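Local coordinates for protein mannose-specific lectin CEA chain 1 (Colocasia esculenta, PDB 5D5G) that binds mannose as a bulb-type lectin of taro tubers, agglutinates rabbit erythrocytes and is insecticidal towards cotton aphids and other hemipteran insects, at residues Gly59-Lys64 with Leu93-Pro98. Residues are numbered along the deposited sequence; the frame is centred on the assembly and turned at random.
With MG (magnesium ion), chain E.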
ATOM      1  N   GLY A  59     -12.828  -1.228   5.510  1.00 25.60           N
ATOM      2  CA  GLY A  59     -12.423  -0.764   4.189  1.00 23.59           C
ATOM      3  C   GLY A  59     -13.148   0.446   3.626  1.00 13.39           C
ATOM      4  O   GLY A  59     -13.146   0.694   2.412  1.00 11.52           O
ATOM      5  N   GLU A  60     -13.806   1.205   4.487  1.00 14.59           N
ATOM      6  CA  GLU A  60     -14.549   2.328   3.965  1.00 16.72           C
ATOM      7  C   GLU A  60     -13.753   3.590   4.187  1.00 12.69           C
ATOM      8  O   GLU A  60     -13.075   3.733   5.211  1.00 11.67           O
ATOM      9  CB  GLU A  60     -15.937   2.422   4.593  1.00 18.19           C
ATOM     10  CG  GLU A  60     -17.062   2.400   3.565  1.00 16.54           C
ATOM     11  CD  GLU A  60     -18.429   2.540   4.214  1.00 22.58           C
ATOM     12  OE1 GLU A  60     -18.493   2.624   5.462  1.00 18.44           O
ATOM     13  OE2 GLU A  60     -19.436   2.573   3.478  1.00 20.79           O
ATOM     14  N   LEU A  61     -13.788   4.459   3.180  0.50 13.16           N
ATOM     15  CA  LEU A  61     -13.238   5.802   3.269  0.70 14.23           C
ATOM     16  C   LEU A  61     -14.389   6.715   3.638  1.00 20.35           C
ATOM     17  O   LEU A  61     -15.298   6.939   2.835  1.00 26.67           O
ATOM     18  CB  LEU A  61     -12.668   6.240   1.925  0.70  9.10           C
ATOM     19  CG  LEU A  61     -11.439   5.522   1.371  0.70  7.75           C
ATOM     20  CD1 LEU A  61     -11.220   5.953  -0.053  0.70  7.30           C
ATOM     21  CD2 LEU A  61     -10.223   5.830   2.230  0.70  6.43           C
ATOM     22  N   VAL A  62     -14.366   7.227   4.858  1.00 18.22           N
ATOM     23  CA  VAL A  62     -15.470   8.042   5.328  1.00 16.61           C
ATOM     24  C   VAL A  62     -15.004   9.478   5.448  1.00 25.96           C
ATOM     25  O   VAL A  62     -13.975   9.757   6.072  1.00 22.56           O
ATOM     26  CB  VAL A  62     -15.995   7.546   6.685  0.10 18.18           C
ATOM     27  CG2 VAL A  62     -16.357   6.073   6.600  0.10 17.59           C
ATOM     28  N   ILE A  63     -15.748  10.387   4.826  1.00 18.21           N
ATOM     29  CA  ILE A  63     -15.447  11.801   4.953  1.00 19.88           C
ATOM     30  C   ILE A  63     -16.277  12.435   6.061  1.00 21.62           C
ATOM     31  O   ILE A  63     -17.472  12.648   5.909  1.00 10.04           O
ATOM     32  CB  ILE A  63     -15.729  12.572   3.673  1.00 18.91           C
ATOM     33  CG1 ILE A  63     -15.456  11.714   2.449  1.00 25.62           C
ATOM     34  CG2 ILE A  63     -14.877  13.823   3.642  1.00 23.29           C
ATOM     35  CD1 ILE A  63     -15.215  12.534   1.177  1.00 25.86           C
ATOM     36  N   LYS A  64     -15.630  12.736   7.177  1.00 24.10           N
ATOM     37  CA  LYS A  64     -16.289  13.413   8.275  1.00 18.51           C
ATOM     38  C   LYS A  64     -16.030  14.912   8.180  1.00 29.16           C
ATOM     39  O   LYS A  64     -14.903  15.339   7.922  1.00 27.99           O
ATOM     40  CB  LYS A  64     -15.760  12.867   9.599  1.00 14.82           C
ATOM     41  CG  LYS A  64     -15.855  11.352   9.683  0.60 16.64           C
ATOM     42  CD  LYS A  64     -15.846  10.859  11.112  0.40 18.10           C
ATOM     43  CE  LYS A  64     -16.514   9.497  11.203  0.60 14.97           C
ATOM     44  NZ  LYS A  64     -17.920   9.528  10.673  1.00 10.24           N
ATOM     45  N   LEU A  93      -7.425   5.834  -7.174  1.00 14.00           N
ATOM     46  CA  LEU A  93      -7.330   5.595  -5.745  1.00 10.99           C
ATOM     47  C   LEU A  93      -7.998   4.248  -5.490  1.00 17.74           C
ATOM     48  O   LEU A  93      -9.169   4.067  -5.840  1.00 16.75           O
ATOM     49  CB  LEU A  93      -8.012   6.692  -4.950  1.00 11.64           C
ATOM     50  CG  LEU A  93      -7.908   6.513  -3.443  1.00 10.17           C
ATOM     51  CD1 LEU A  93      -6.483   6.667  -2.980  1.00  9.23           C
ATOM     52  CD2 LEU A  93      -8.791   7.530  -2.768  1.00 13.78           C
ATOM     53  N   VAL A  94      -7.251   3.302  -4.918  1.00 12.44           N
ATOM     54  CA  VAL A  94      -7.751   1.926  -4.719  1.00 15.25           C
ATOM     55  C   VAL A  94      -7.612   1.459  -3.271  1.00 17.22           C
ATOM     56  O   VAL A  94      -6.517   1.484  -2.715  1.00 18.65           O
ATOM     57  CB  VAL A  94      -7.002   0.920  -5.608  1.00 17.76           C
ATOM     58  CG1 VAL A  94      -7.577  -0.477  -5.422  0.10 17.26           C
ATOM     59  CG2 VAL A  94      -7.079   1.331  -7.069  1.00 15.19           C
ATOM     60  N   VAL A  95      -8.713   1.032  -2.655  1.00 10.23           N
ATOM     61  CA  VAL A  95      -8.647   0.545  -1.281  1.00 13.72           C
ATOM     62  C   VAL A  95      -8.119  -0.883  -1.297  1.00 16.83           C
ATOM     63  O   VAL A  95      -8.568  -1.681  -2.110  1.00 17.34           O
ATOM     64  CB  VAL A  95     -10.027   0.570  -0.612  0.30 14.44           C
ATOM     65  CG1 VAL A  95      -9.930   0.074   0.822  0.30 11.69           C
ATOM     66  CG2 VAL A  95     -10.605   1.976  -0.651  0.10 13.67           C
ATOM     67  N   PHE A  96      -7.171  -1.205  -0.420  1.00 12.68           N
ATOM     68  CA  PHE A  96      -6.571  -2.543  -0.403  1.00 18.57           C
ATOM     69  C   PHE A  96      -6.687  -3.227   0.946  1.00 15.27           C
ATOM     70  O   PHE A  96      -6.267  -2.669   1.960  1.00 14.62           O
ATOM     71  CB  PHE A  96      -5.077  -2.488  -0.769  1.00 18.72           C
ATOM     72  CG  PHE A  96      -4.820  -2.396  -2.235  1.00 17.60           C
ATOM     73  CD1 PHE A  96      -4.857  -3.525  -3.026  1.00 13.20           C
ATOM     74  CD2 PHE A  96      -4.559  -1.169  -2.827  1.00 21.01           C
ATOM     75  CE1 PHE A  96      -4.643  -3.436  -4.381  1.00 15.33           C
ATOM     76  CE2 PHE A  96      -4.338  -1.066  -4.187  1.00 14.68           C
ATOM     77  CZ  PHE A  96      -4.380  -2.205  -4.965  1.00 28.91           C
ATOM     78  N   GLY A  97      -7.209  -4.452   0.973  1.00 18.26           N
ATOM     79  CA  GLY A  97      -7.112  -5.234   2.196  1.00 13.01           C
ATOM     80  C   GLY A  97      -8.175  -6.266   2.541  1.00  6.80           C
ATOM     81  O   GLY A  97      -9.033  -6.604   1.726  1.00 10.17           O
ATOM     82  N   PRO A  98      -8.125  -6.762   3.774  1.00  4.02           N
ATOM     83  CA  PRO A  98      -7.150  -6.415   4.816  1.00 10.22           C
ATOM     84  C   PRO A  98      -5.764  -7.031   4.620  1.00  7.36           C
ATOM     85  O   PRO A  98      -5.507  -7.735   3.653  1.00 12.72           O
ATOM     86  CB  PRO A  98      -7.755  -7.035   6.062  1.00  8.07           C
ATOM     87  CG  PRO A  98      -8.510  -8.181   5.545  1.00  7.36           C
ATOM     88  CD  PRO A  98      -9.135  -7.699   4.274  1.00  7.74           C
TER
HETATM   89 MG    MG E 201      -6.096  -7.430   1.883  1.00  9.28          MG
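With CG1 trans to the backbone N (chi1 -179°) and CG2 beside that N, Val95 spreads its two methyls towards different parts of 59-64: CG1 to the backbone of Gly59, CG2 to the side chain of Leu61. Leu61 CG takes the position that CG2 has on Val95, opposite the carbonyl carbon (chi1 -67°), and a chi2 of 170° extends CD1 away from CA to meet Leu93 and Val95. There the two leucines meet tip to tip, Leu61 CD1 lying 4.0 Å from Leu93 CD2. The same CD1 is 4.1 Å from Val95 CG2, but here the side chains pass alongside each other in opposite directions. In the loop at Gly59, the carbonyl O comes within 3.6 Å of Val95 CG1, the closest approach between the segments. No hydrogen bond joins them: strands 61-64 and 92-103 belong to different sheets of the bulb-type lectin domain, and their side chains meet in its interior. Leu61 also packs on Leu55 and Ala85, while Leu93 lies near the mannose-binding Trp40. Val94 to Phe96 pair antiparallel with a strand of another protein chain, and Pro98 O binds a magnesium ion (1.9 Å) together with a backbone atom of that chain. The contact therefore rests on buried van der Waals packing, methyl on methyl and on the Gly59 carbonyl, while backbone groups of 93-98 pair within their sheet and with the other subunit.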